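Local coordinates for exported gluconolactonase (Xanthomonas campestris pv. campestris, PDB 3DR2), which catalyses the hydrolysis of gluconolactone to gluconate, using a calcium-containing six-bladed beta-propeller of the SMP-30 family, at residues A29-D34 with G249-S254; W72-T77 with Q288-I293; L99-H104 with A108-D113; R173-P176 with L181-M184; T218-A221 with A226-D229. All coordinates share one frame; numbering follows the deposited sequence.

Contact 1. Residues A29-D34 with G249-S254; sequences AARLGD and GGWLWS
R31 leaves its helix with CG trans to the backbone N (chi1 -180°). Its chain then bends at chi2 and again at chi3, and the two bends lay the guanidinium flat over the indole of W251. The planes are 18° apart. This is an off-centre cation-pi stack, with R31 CZ 4.2 Å from the centroid of the six-membered ring of W251. The nearest approach is at the rim of the ring, where R31 NH1 is 3.6 Å from W251 CZ3. The other terminal nitrogen reaches the edge of the second indole, with R31 NH2 3.6 Å from W253 CZ2. L32 meets that edge too, its CD2 lying 3.9 Å from W253 CH2. No hydrogen bond crosses between the two segments. D247, just before 249-254, is the polar partner of R31 and W253. D247 OD1 forms a salt bridge with R31 NH2 and accepts from W253 NE1, which limits how the guanidinium and the indole can turn. D247 OD2 accepts from W251 N. W251 and W253 also touch L28, one turn earlier in the helix. The contact seats the short N-terminal helix 26-32 against the blade that holds strand 252-254 of the beta-propeller.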
# COMPACT_ATOMS: atom_id res chain seq x y z
N ALA A 29 4.77 -11.55 35.06
CA ALA A 29 6.01 -10.83 35.27
C ALA A 29 7.17 -11.82 35.17
O ALA A 29 8.24 -11.48 34.69
CB ALA A 29 6.02 -10.17 36.65
N ALA A 30 6.93 -13.05 35.62
CA ALA A 30 7.95 -14.09 35.57
C ALA A 30 8.16 -14.54 34.13
O ALA A 30 9.30 -14.73 33.69
CB ALA A 30 7.52 -15.27 36.43
N ARG A 31 7.07 -14.69 33.40
CA ARG A 31 7.12 -15.11 31.99
C ARG A 31 7.92 -14.13 31.13
O ARG A 31 8.72 -14.54 30.29
CB ARG A 31 5.70 -15.22 31.44
CG ARG A 31 5.62 -15.65 29.98
CD ARG A 31 5.88 -17.14 29.82
NE ARG A 31 4.85 -17.94 30.48
CZ ARG A 31 3.61 -18.10 30.03
NH1 ARG A 31 2.74 -18.84 30.71
NH2 ARG A 31 3.24 -17.53 28.89
N LEU A 32 7.71 -12.83 31.36
CA LEU A 32 8.38 -11.79 30.59
C LEU A 32 9.77 -11.39 31.08
O LEU A 32 10.63 -11.05 30.27
CB LEU A 32 7.51 -10.53 30.54
CG LEU A 32 6.11 -10.67 29.94
CD1 LEU A 32 5.52 -9.29 29.74
CD2 LEU A 32 6.20 -11.40 28.62
N GLY A 33 9.99 -11.41 32.39
CA GLY A 33 11.29 -11.00 32.90
C GLY A 33 11.54 -9.57 32.46
O GLY A 33 10.62 -8.75 32.49
N ASP A 34 12.76 -9.27 32.05
CA ASP A 34 13.11 -7.92 31.61
C ASP A 34 13.06 -7.75 30.08
O ASP A 34 13.72 -6.88 29.52
CB ASP A 34 14.51 -7.55 32.11
CG ASP A 34 14.55 -7.35 33.62
OD1 ASP A 34 14.14 -8.27 34.36
OD2 ASP A 34 15.01 -6.27 34.06
N GLY A 249 -0.39 -22.51 28.08
CA GLY A 249 -0.93 -22.38 29.42
C GLY A 249 -2.37 -21.90 29.45
O GLY A 249 -3.01 -21.87 30.50
N GLY A 250 -2.89 -21.51 28.28
CA GLY A 250 -4.26 -21.05 28.20
C GLY A 250 -4.44 -19.54 28.22
O GLY A 250 -5.57 -19.05 28.16
N TRP A 251 -3.34 -18.80 28.33
CA TRP A 251 -3.44 -17.35 28.34
C TRP A 251 -3.70 -16.86 26.93
O TRP A 251 -3.16 -17.41 25.97
CB TRP A 251 -2.14 -16.71 28.84
CG TRP A 251 -1.84 -16.93 30.28
CD1 TRP A 251 -2.61 -17.58 31.20
CD2 TRP A 251 -0.66 -16.49 30.97
NE1 TRP A 251 -1.98 -17.58 32.42
CE2 TRP A 251 -0.78 -16.92 32.31
CE3 TRP A 251 0.48 -15.78 30.58
CZ2 TRP A 251 0.20 -16.66 33.27
CZ3 TRP A 251 1.46 -15.53 31.53
CH2 TRP A 251 1.31 -15.96 32.86
N LEU A 252 -4.51 -15.82 26.82
CA LEU A 252 -4.83 -15.25 25.52
C LEU A 252 -4.13 -13.90 25.39
O LEU A 252 -4.36 -12.98 26.18
CB LEU A 252 -6.35 -15.10 25.38
CG LEU A 252 -6.90 -14.68 24.01
CD1 LEU A 252 -8.34 -15.13 23.88
CD2 LEU A 252 -6.78 -13.18 23.84
N TRP A 253 -3.24 -13.81 24.40
CA TRP A 253 -2.48 -12.59 24.13
C TRP A 253 -3.18 -11.92 22.95
O TRP A 253 -3.16 -12.45 21.83
CB TRP A 253 -1.03 -12.93 23.77
CG TRP A 253 -0.32 -13.74 24.83
CD1 TRP A 253 -0.72 -14.94 25.35
CD2 TRP A 253 0.89 -13.39 25.51
NE1 TRP A 253 0.17 -15.37 26.30
CE2 TRP A 253 1.17 -14.44 26.43
CE3 TRP A 253 1.77 -12.30 25.44
CZ2 TRP A 253 2.30 -14.42 27.27
CZ3 TRP A 253 2.89 -12.29 26.28
CH2 TRP A 253 3.14 -13.35 27.18
N SER A 254 -3.76 -10.76 23.20
CA SER A 254 -4.51 -10.05 22.17
C SER A 254 -4.00 -8.68 21.78
O SER A 254 -3.49 -7.93 22.60
CB SER A 254 -5.96 -9.90 22.62
OG SER A 254 -6.70 -9.13 21.69

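Contact 2. Residues W72-T77 with Q288-I293; sequences WREDGT and QQRLFI
The W72 ring has R290 NH1 at its edge, 3.9 Å from W72 CH2, while E74 CA lies over one face. F292 CE1 is 3.7 Å from W72 CZ3, which lies at the edge of the phenyl ring. The two ring centroids are 5.5 Å apart with planes at 59°, an oblique pair. The R290 guanidinium has F292 CZ over one face and E74 at its edge. The grip on E74 is end-on, and both nitrogens share one oxygen. R290 NH1 and R290 NH2 each lie 3.0 Å from E74 OE2, in bonds bent to about 140° at the hydrogen. NH2 comes nearly along the C-O axis, NH1 from the anti side. E74 OE2 lies close to the guanidinium plane of R290, though the carboxylate itself is turned 52° from it. Both charges have second partners, E74 OE1 with R57 NE and R290 NE with D285 OD2. The four groups form a charged network, with W52 packed against E74 and R290. W72 and F292 are buried beside it. E74 is carried on the type I turn R73-G76 at the end of strand 68-73. The contact is an interface between the neighbouring propeller blades of 68-73 and 290-295.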
# COMPACT_ATOMS: atom_id res chain seq x y z
N TRP A 72 10.21 -13.39 7.62
CA TRP A 72 11.33 -12.95 8.45
C TRP A 72 12.20 -14.17 8.77
O TRP A 72 11.70 -15.15 9.32
CB TRP A 72 10.82 -12.35 9.76
CG TRP A 72 11.91 -12.01 10.73
CD1 TRP A 72 12.70 -10.91 10.73
CD2 TRP A 72 12.32 -12.80 11.86
NE1 TRP A 72 13.59 -10.95 11.78
CE2 TRP A 72 13.37 -12.10 12.49
CE3 TRP A 72 11.90 -14.03 12.39
CZ2 TRP A 72 14.01 -12.59 13.64
CZ3 TRP A 72 12.54 -14.52 13.53
CH2 TRP A 72 13.58 -13.80 14.14
N ARG A 73 13.48 -14.09 8.40
CA ARG A 73 14.44 -15.17 8.66
C ARG A 73 15.13 -14.84 9.98
O ARG A 73 15.27 -13.68 10.35
CB ARG A 73 15.47 -15.24 7.53
CG ARG A 73 14.91 -15.12 6.12
CD ARG A 73 13.81 -16.14 5.81
NE ARG A 73 13.52 -16.15 4.38
CZ ARG A 73 12.74 -17.03 3.76
NH1 ARG A 73 12.14 -18.00 4.45
NH2 ARG A 73 12.59 -16.97 2.44
N GLU A 74 15.60 -15.86 10.69
CA GLU A 74 16.22 -15.62 11.99
C GLU A 74 17.49 -14.77 12.01
O GLU A 74 17.91 -14.31 13.07
CB GLU A 74 16.44 -16.96 12.70
CG GLU A 74 15.12 -17.70 12.94
CD GLU A 74 15.28 -18.94 13.80
OE1 GLU A 74 16.05 -19.83 13.40
OE2 GLU A 74 14.63 -19.01 14.86
N ASP A 75 18.09 -14.53 10.85
CA ASP A 75 19.29 -13.69 10.81
C ASP A 75 18.88 -12.23 10.56
O ASP A 75 19.72 -11.35 10.38
CB ASP A 75 20.26 -14.19 9.74
CG ASP A 75 19.79 -13.91 8.33
OD1 ASP A 75 18.56 -13.94 8.10
OD2 ASP A 75 20.65 -13.67 7.46
N GLY A 76 17.57 -12.00 10.56
CA GLY A 76 17.05 -10.65 10.37
C GLY A 76 16.58 -10.33 8.97
O GLY A 76 15.93 -9.31 8.74
N THR A 77 16.92 -11.20 8.02
CA THR A 77 16.53 -11.00 6.63
C THR A 77 15.02 -11.10 6.48
O THR A 77 14.37 -11.88 7.18
CB THR A 77 17.15 -12.06 5.72
OG1 THR A 77 18.58 -11.98 5.80
CG2 THR A 77 16.71 -11.85 4.27
N GLN A 288 7.26 -20.97 21.76
CA GLN A 288 6.54 -19.95 22.51
C GLN A 288 7.53 -19.20 23.40
O GLN A 288 7.24 -18.89 24.56
CB GLN A 288 5.40 -20.56 23.34
CG GLN A 288 4.47 -21.45 22.51
CD GLN A 288 3.06 -21.60 23.09
OE1 GLN A 288 2.84 -21.49 24.29
NE2 GLN A 288 2.10 -21.88 22.21
N GLN A 289 8.70 -18.92 22.84
CA GLN A 289 9.75 -18.19 23.54
C GLN A 289 9.92 -16.81 22.92
O GLN A 289 10.70 -16.00 23.40
CB GLN A 289 11.08 -18.95 23.47
CG GLN A 289 11.16 -20.14 24.42
CD GLN A 289 11.20 -19.74 25.88
OE1 GLN A 289 10.96 -20.56 26.76
NE2 GLN A 289 11.53 -18.48 26.15
N ARG A 290 9.21 -16.57 21.82
CA ARG A 290 9.27 -15.27 21.15
C ARG A 290 7.87 -14.90 20.70
O ARG A 290 7.19 -15.68 20.05
CB ARG A 290 10.20 -15.34 19.93
CG ARG A 290 11.68 -15.49 20.27
CD ARG A 290 12.50 -15.72 19.01
NE ARG A 290 12.17 -17.00 18.37
CZ ARG A 290 12.72 -17.46 17.26
NH1 ARG A 290 13.66 -16.76 16.62
NH2 ARG A 290 12.36 -18.65 16.79
N LEU A 291 7.43 -13.70 21.08
CA LEU A 291 6.12 -13.20 20.70
C LEU A 291 6.28 -12.22 19.56
O LEU A 291 6.98 -11.21 19.70
CB LEU A 291 5.45 -12.49 21.88
CG LEU A 291 4.13 -11.78 21.56
CD1 LEU A 291 3.02 -12.81 21.39
CD2 LEU A 291 3.80 -10.80 22.67
N PHE A 292 5.64 -12.51 18.43
CA PHE A 292 5.70 -11.64 17.26
C PHE A 292 4.41 -10.82 17.21
O PHE A 292 3.31 -11.35 17.41
CB PHE A 292 5.85 -12.48 15.99
CG PHE A 292 7.13 -13.25 15.91
CD1 PHE A 292 8.26 -12.70 15.32
CD2 PHE A 292 7.22 -14.53 16.46
CE1 PHE A 292 9.46 -13.41 15.26
CE2 PHE A 292 8.42 -15.25 16.40
CZ PHE A 292 9.54 -14.68 15.80
N ILE A 293 4.55 -9.52 16.94
CA ILE A 293 3.40 -8.62 16.88
C ILE A 293 3.42 -7.78 15.61
O ILE A 293 4.45 -7.22 15.25
CB ILE A 293 3.42 -7.65 18.08
CG1 ILE A 293 3.61 -8.43 19.39
CG2 ILE A 293 2.12 -6.85 18.12
CD1 ILE A 293 3.82 -7.53 20.59

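Contact 3. Residues L99-H104 with A108-D113; sequences LVHCEH and AITRSD
H101 and T110 form a hydrogen-bonded antiparallel pair. H101 N donates to T110 O at 2.7 Å, and T110 N returns a bond to H101 O at 2.9 Å. The next such pair is E103 with A108, where E103 N gives to A108 O and a longer bond returns from A108 N to E103 O, 3.2 Å. S112 N donates to L99 O. At that open end a water replaces the returning bond: it accepts from L99 N and donates to S112 O at 2.7 Å. The polar side chains of H101, E103 and T110 are buried on one face of the sheet. The buried polar groups pair up: H101 with S112, and E103 with T110. H101 NE2 and S112 OG are 2.5 Å apart and hydrogen-bonded at the ring edge; the other ring nitrogen, ND1, bonds to N91 OD1. T110 holds OG1 between its backbone N and carbonyl carbon (chi1 65°), facing E103. T110 OG1 donates to E103 OE2 at 2.6 Å, coming from above the carboxylate plane. The second carboxylate oxygen, E103 OE1, pairs with R106 in the connecting turn. The opposite face is mainly apolar. There C102 SG meets I109 CD1 at 3.8 Å, and V100 CG1 lies 3.9 Å from R111 CG. V100 and C102 also touch L136 of the next sheet. V100 and C102, in the non-hydrogen-bonded pairs with R111 and I109, turn their backbone bonds to strand 88-93. The pair is a beta hairpin that supplies the two central strands of a four-stranded propeller blade.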
# COMPACT_ATOMS: atom_id res chain seq x y z
N LEU A 99 1.56 -23.29 3.88
CA LEU A 99 0.95 -22.03 4.28
C LEU A 99 -0.47 -21.94 3.74
O LEU A 99 -0.71 -22.25 2.57
CB LEU A 99 1.75 -20.84 3.74
CG LEU A 99 3.21 -20.70 4.13
CD1 LEU A 99 3.75 -19.38 3.58
CD2 LEU A 99 3.36 -20.75 5.65
N VAL A 100 -1.41 -21.52 4.59
CA VAL A 100 -2.79 -21.33 4.18
C VAL A 100 -3.05 -19.84 4.37
O VAL A 100 -2.49 -19.22 5.28
CB VAL A 100 -3.77 -22.17 5.01
CG1 VAL A 100 -3.61 -23.65 4.66
CG2 VAL A 100 -3.53 -21.96 6.50
N HIS A 101 -3.89 -19.26 3.51
CA HIS A 101 -4.15 -17.82 3.54
C HIS A 101 -5.60 -17.38 3.42
O HIS A 101 -6.43 -18.07 2.83
CB HIS A 101 -3.40 -17.15 2.38
CG HIS A 101 -2.03 -17.69 2.13
ND1 HIS A 101 -0.93 -17.28 2.85
CD2 HIS A 101 -1.59 -18.60 1.24
CE1 HIS A 101 0.14 -17.93 2.41
NE2 HIS A 101 -0.23 -18.73 1.43
N CYS A 102 -5.87 -16.19 3.96
CA CYS A 102 -7.17 -15.53 3.85
C CYS A 102 -6.90 -14.44 2.84
O CYS A 102 -5.99 -13.62 3.04
CB CYS A 102 -7.57 -14.87 5.16
SG CYS A 102 -8.22 -16.00 6.39
N GLU A 103 -7.67 -14.40 1.75
CA GLU A 103 -7.46 -13.38 0.73
C GLU A 103 -8.69 -12.51 0.53
O GLU A 103 -9.75 -12.99 0.13
CB GLU A 103 -7.06 -14.03 -0.60
CG GLU A 103 -5.69 -14.70 -0.54
CD GLU A 103 -5.23 -15.24 -1.89
OE1 GLU A 103 -5.70 -14.72 -2.92
OE2 GLU A 103 -4.38 -16.15 -1.92
N HIS A 104 -8.54 -11.21 0.82
CA HIS A 104 -9.65 -10.27 0.67
C HIS A 104 -10.04 -10.14 -0.79
O HIS A 104 -11.23 -10.07 -1.12
CB HIS A 104 -9.25 -8.86 1.15
CG HIS A 104 -9.27 -8.68 2.64
ND1 HIS A 104 -9.13 -7.43 3.22
CD2 HIS A 104 -9.40 -9.56 3.66
CE1 HIS A 104 -9.17 -7.55 4.53
NE2 HIS A 104 -9.33 -8.83 4.83
N ALA A 108 -11.47 -15.63 -0.52
CA ALA A 108 -11.37 -17.06 -0.30
C ALA A 108 -10.22 -17.47 0.58
O ALA A 108 -9.44 -16.64 1.04
CB ALA A 108 -11.24 -17.75 -1.65
N ILE A 109 -10.14 -18.77 0.81
CA ILE A 109 -9.07 -19.39 1.58
C ILE A 109 -8.21 -20.08 0.53
O ILE A 109 -8.73 -20.85 -0.29
CB ILE A 109 -9.59 -20.46 2.55
CG1 ILE A 109 -10.56 -19.84 3.56
CG2 ILE A 109 -8.42 -21.13 3.27
CD1 ILE A 109 -9.93 -18.76 4.44
N THR A 110 -6.91 -19.81 0.54
CA THR A 110 -6.00 -20.42 -0.43
C THR A 110 -4.84 -21.10 0.31
O THR A 110 -4.66 -20.91 1.51
CB THR A 110 -5.44 -19.37 -1.41
OG1 THR A 110 -4.62 -18.43 -0.70
CG2 THR A 110 -6.58 -18.61 -2.09
N ARG A 111 -4.06 -21.91 -0.42
CA ARG A 111 -2.93 -22.62 0.18
C ARG A 111 -1.75 -22.59 -0.78
O ARG A 111 -1.88 -22.92 -1.96
CB ARG A 111 -3.34 -24.07 0.48
CG ARG A 111 -2.29 -24.91 1.21
CD ARG A 111 -2.87 -26.25 1.63
NE ARG A 111 -3.30 -27.02 0.46
CZ ARG A 111 -4.22 -27.97 0.49
NH1 ARG A 111 -4.84 -28.28 1.63
NH2 ARG A 111 -4.54 -28.62 -0.62
N SER A 112 -0.58 -22.19 -0.27
CA SER A 112 0.62 -22.10 -1.10
C SER A 112 1.41 -23.40 -1.18
O SER A 112 1.45 -24.18 -0.23
CB SER A 112 1.56 -21.01 -0.57
OG SER A 112 0.93 -19.76 -0.54
N ASP A 113 2.05 -23.62 -2.33
CA ASP A 113 2.88 -24.80 -2.55
C ASP A 113 4.34 -24.36 -2.44
O ASP A 113 4.62 -23.20 -2.13
CB ASP A 113 2.63 -25.38 -3.95
CG ASP A 113 1.27 -26.02 -4.08
OD1 ASP A 113 0.27 -25.40 -3.64
OD2 ASP A 113 1.18 -27.14 -4.63
O HOH W 1 3.44 -23.65 1.57

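Contact 4. Residues R173-P176 with L181-M184; sequences RLPP and LQRM
R173 and Q182 carry the tight part of this contact. Their backbones form a hydrogen-bonded antiparallel pair, with R173 N to Q182 O at 3.0 Å and Q182 N to R173 O at 3.1 Å. Their side chains run side by side, that of R173 extended from CG to NE with CG trans to N (chi1 173°). R173 NH2 donates to Q182 OE1 at 2.7 Å, in the amide plane and on a lone pair. P175 CG is 3.1 Å from the same Q182 OE1. Q182 OE1 also lies 3.1 Å from R173 O, an acceptor facing an acceptor, so the bond from R173 NH2 probably offsets some repulsion. The guanidinium and amide planes are 69° apart. R173 NH1 turns to D141 OD2 instead. Contacts to the flanks are looser. M184 CG rests 3.8 Å from R173 CB. On the other face L174 CB and L181 CD2 are 4.2 Å apart, and V122 touches both side chains. L174 is buried there, whereas R173 and Q182, on their own face, stay partly exposed to solvent. The segments form the turn end of the hairpin of strands 169-174 and 182-187, at the outer edge of a propeller blade.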
# COMPACT_ATOMS: atom_id res chain seq x y z
N ARG A 173 -15.77 -23.60 9.30
CA ARG A 173 -14.85 -24.71 9.51
C ARG A 173 -14.74 -25.48 8.20
O ARG A 173 -15.75 -25.93 7.65
CB ARG A 173 -15.36 -25.66 10.60
CG ARG A 173 -14.50 -26.92 10.73
CD ARG A 173 -14.95 -27.80 11.89
NE ARG A 173 -14.12 -28.99 12.03
CZ ARG A 173 -14.28 -30.11 11.33
NH1 ARG A 173 -13.47 -31.14 11.52
NH2 ARG A 173 -15.26 -30.20 10.44
N LEU A 174 -13.52 -25.61 7.69
CA LEU A 174 -13.28 -26.33 6.45
C LEU A 174 -12.65 -27.66 6.81
O LEU A 174 -11.49 -27.72 7.23
CB LEU A 174 -12.34 -25.53 5.53
CG LEU A 174 -12.38 -25.84 4.03
CD1 LEU A 174 -11.21 -25.14 3.35
CD2 LEU A 174 -12.30 -27.33 3.78
N PRO A 175 -13.40 -28.76 6.66
CA PRO A 175 -12.93 -30.11 6.97
C PRO A 175 -11.73 -30.52 6.11
O PRO A 175 -11.62 -30.12 4.95
CB PRO A 175 -14.14 -30.99 6.68
CG PRO A 175 -15.30 -30.07 6.90
CD PRO A 175 -14.81 -28.79 6.24
N PRO A 176 -10.82 -31.32 6.68
CA PRO A 176 -9.62 -31.80 5.98
C PRO A 176 -9.97 -32.92 5.01
O PRO A 176 -9.47 -32.96 3.88
CB PRO A 176 -8.73 -32.26 7.12
CG PRO A 176 -9.72 -32.82 8.09
CD PRO A 176 -10.82 -31.79 8.08
N LEU A 181 -17.82 -26.49 3.23
CA LEU A 181 -17.72 -25.45 4.25
C LEU A 181 -18.86 -25.61 5.25
O LEU A 181 -19.98 -25.95 4.88
CB LEU A 181 -17.82 -24.06 3.62
CG LEU A 181 -16.54 -23.27 3.38
CD1 LEU A 181 -16.90 -21.89 2.86
CD2 LEU A 181 -15.75 -23.16 4.67
N GLN A 182 -18.56 -25.35 6.52
CA GLN A 182 -19.55 -25.45 7.58
C GLN A 182 -19.72 -24.08 8.24
O GLN A 182 -18.77 -23.52 8.78
CB GLN A 182 -19.09 -26.44 8.65
CG GLN A 182 -18.93 -27.86 8.17
CD GLN A 182 -18.01 -28.65 9.08
OE1 GLN A 182 -16.80 -28.43 9.09
NE2 GLN A 182 -18.57 -29.57 9.84
N ARG A 183 -20.94 -23.56 8.17
CA ARG A 183 -21.27 -22.28 8.79
C ARG A 183 -21.46 -22.62 10.27
O ARG A 183 -22.45 -23.25 10.65
CB ARG A 183 -22.57 -21.76 8.17
CG ARG A 183 -23.11 -20.46 8.75
CD ARG A 183 -24.38 -20.11 8.00
NE ARG A 183 -25.12 -19.00 8.58
CZ ARG A 183 -26.25 -18.52 8.07
NH1 ARG A 183 -26.75 -19.07 6.97
NH2 ARG A 183 -26.88 -17.51 8.66
N MET A 184 -20.51 -22.19 11.09
CA MET A 184 -20.53 -22.51 12.51
C MET A 184 -21.18 -21.49 13.43
O MET A 184 -21.67 -21.84 14.51
CB MET A 184 -19.11 -22.80 12.98
CG MET A 184 -18.32 -23.70 12.04
SD MET A 184 -19.13 -25.30 11.74
CE MET A 184 -19.44 -25.77 13.41

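Contact 5. Residues T218-A221 with A226-D229; sequences TAFA and ALHD
A beta hairpin made by strands 216-223 and 226-234 brings A221 opposite H228. These are the third and fourth strands of a four-stranded propeller blade, with 226-234 at its edge. The pair is antiparallel and hydrogen-bonded. A221 N gives a nearly straight bond to H228 O, 2.7 Å and 170° at the hydrogen. H228 N returns one to A221 O at 2.6 Å. The same A221 O also takes a CA-H...O contact from L227 CA at 3.1 Å. The local strand axes stand at 113°, far from a flat antiparallel pair. D229 has positive phi, and the next backbone partners are A219 and R231, one residue out of step. This is consistent with a beta bulge in strand 226-234. F220 has CG trans to its carbonyl carbon (chi1 -71°), which lays the ring beside L227. F220 CD1 lies 4.0 Å from L227 CB, and L227 CD1 sits over one face of the phenyl ring. F220 also rests on L187, and L227 on A185, both of the preceding hairpin. On the other face A221 CB lies 4.1 Å from H228 CB. Separately, D229 OD2 comes within 3.9 Å of A221 CB and is engaged by R223 NH1 in a salt bridge. A221 and H228 are partly exposed and D229 is exposed, while F220 is buried. The contact is a strongly twisted outer hairpin of a beta-propeller blade, with apolar side chains turned toward the blade before it.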
# COMPACT_ATOMS: atom_id res chain seq x y z
N THR A 218 -15.16 -12.89 22.05
CA THR A 218 -16.25 -13.77 22.43
C THR A 218 -15.74 -15.20 22.56
O THR A 218 -14.82 -15.60 21.85
CB THR A 218 -17.36 -13.72 21.37
OG1 THR A 218 -17.67 -12.36 21.07
CG2 THR A 218 -18.62 -14.42 21.88
N ALA A 219 -16.34 -15.97 23.46
CA ALA A 219 -15.94 -17.36 23.65
C ALA A 219 -17.11 -18.28 23.33
O ALA A 219 -18.26 -17.98 23.65
CB ALA A 219 -15.48 -17.57 25.08
N PHE A 220 -16.80 -19.40 22.69
CA PHE A 220 -17.79 -20.40 22.32
C PHE A 220 -17.35 -21.76 22.84
O PHE A 220 -16.16 -22.00 23.02
CB PHE A 220 -17.91 -20.51 20.80
CG PHE A 220 -18.56 -19.34 20.14
CD1 PHE A 220 -19.94 -19.28 19.99
CD2 PHE A 220 -17.79 -18.31 19.60
CE1 PHE A 220 -20.54 -18.23 19.31
CE2 PHE A 220 -18.38 -17.26 18.91
CZ PHE A 220 -19.76 -17.22 18.77
N ALA A 221 -18.31 -22.64 23.06
CA ALA A 221 -18.00 -23.99 23.50
C ALA A 221 -17.97 -24.84 22.23
O ALA A 221 -18.94 -24.85 21.47
CB ALA A 221 -19.08 -24.51 24.45
N ALA A 226 -20.72 -28.67 16.89
CA ALA A 226 -21.08 -27.26 16.80
C ALA A 226 -20.54 -26.41 17.93
O ALA A 226 -19.97 -26.90 18.91
CB ALA A 226 -22.60 -27.12 16.73
N LEU A 227 -20.72 -25.10 17.78
CA LEU A 227 -20.31 -24.12 18.76
C LEU A 227 -21.52 -23.85 19.64
O LEU A 227 -22.63 -23.64 19.13
CB LEU A 227 -19.85 -22.83 18.07
CG LEU A 227 -18.61 -22.98 17.19
CD1 LEU A 227 -18.31 -21.67 16.48
CD2 LEU A 227 -17.44 -23.44 18.03
N HIS A 228 -21.32 -23.87 20.94
CA HIS A 228 -22.41 -23.65 21.89
C HIS A 228 -22.03 -22.60 22.91
O HIS A 228 -20.92 -22.08 22.92
CB HIS A 228 -22.73 -24.96 22.62
CG HIS A 228 -23.26 -26.05 21.73
ND1 HIS A 228 -24.53 -26.03 21.20
CD2 HIS A 228 -22.67 -27.18 21.27
CE1 HIS A 228 -24.71 -27.11 20.46
NE2 HIS A 228 -23.60 -27.82 20.48
N ASP A 229 -23.00 -22.28 23.77
CA ASP A 229 -22.84 -21.33 24.86
C ASP A 229 -22.01 -20.08 24.57
O ASP A 229 -20.96 -19.86 25.18
CB ASP A 229 -22.29 -22.06 26.07
CG ASP A 229 -23.02 -23.36 26.34
OD1 ASP A 229 -24.27 -23.36 26.32
OD2 ASP A 229 -22.35 -24.39 26.58

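Overall arrangement
From the N terminus, the chain first passes helix 26-32, which later closes contact 1 with 249-254. It then passes 72-77, which closes contact 2 with 288-293. These two long loops cross, and they touch through W253 and L291. Contacts 3, 4 and 5 lie within both loops and follow in series. Each is a local hairpin in a different blade. Contacts 4 and 5 touch where M184 packs on L227 and A226, joining successive blades. Contacts 3 and 4 have centres about 15 Å apart but do not touch. Contact 2 joins an early blade to a late one, consistent with closure of the propeller ring; contact 1 packs the N-terminal helix on the blade of 252-254.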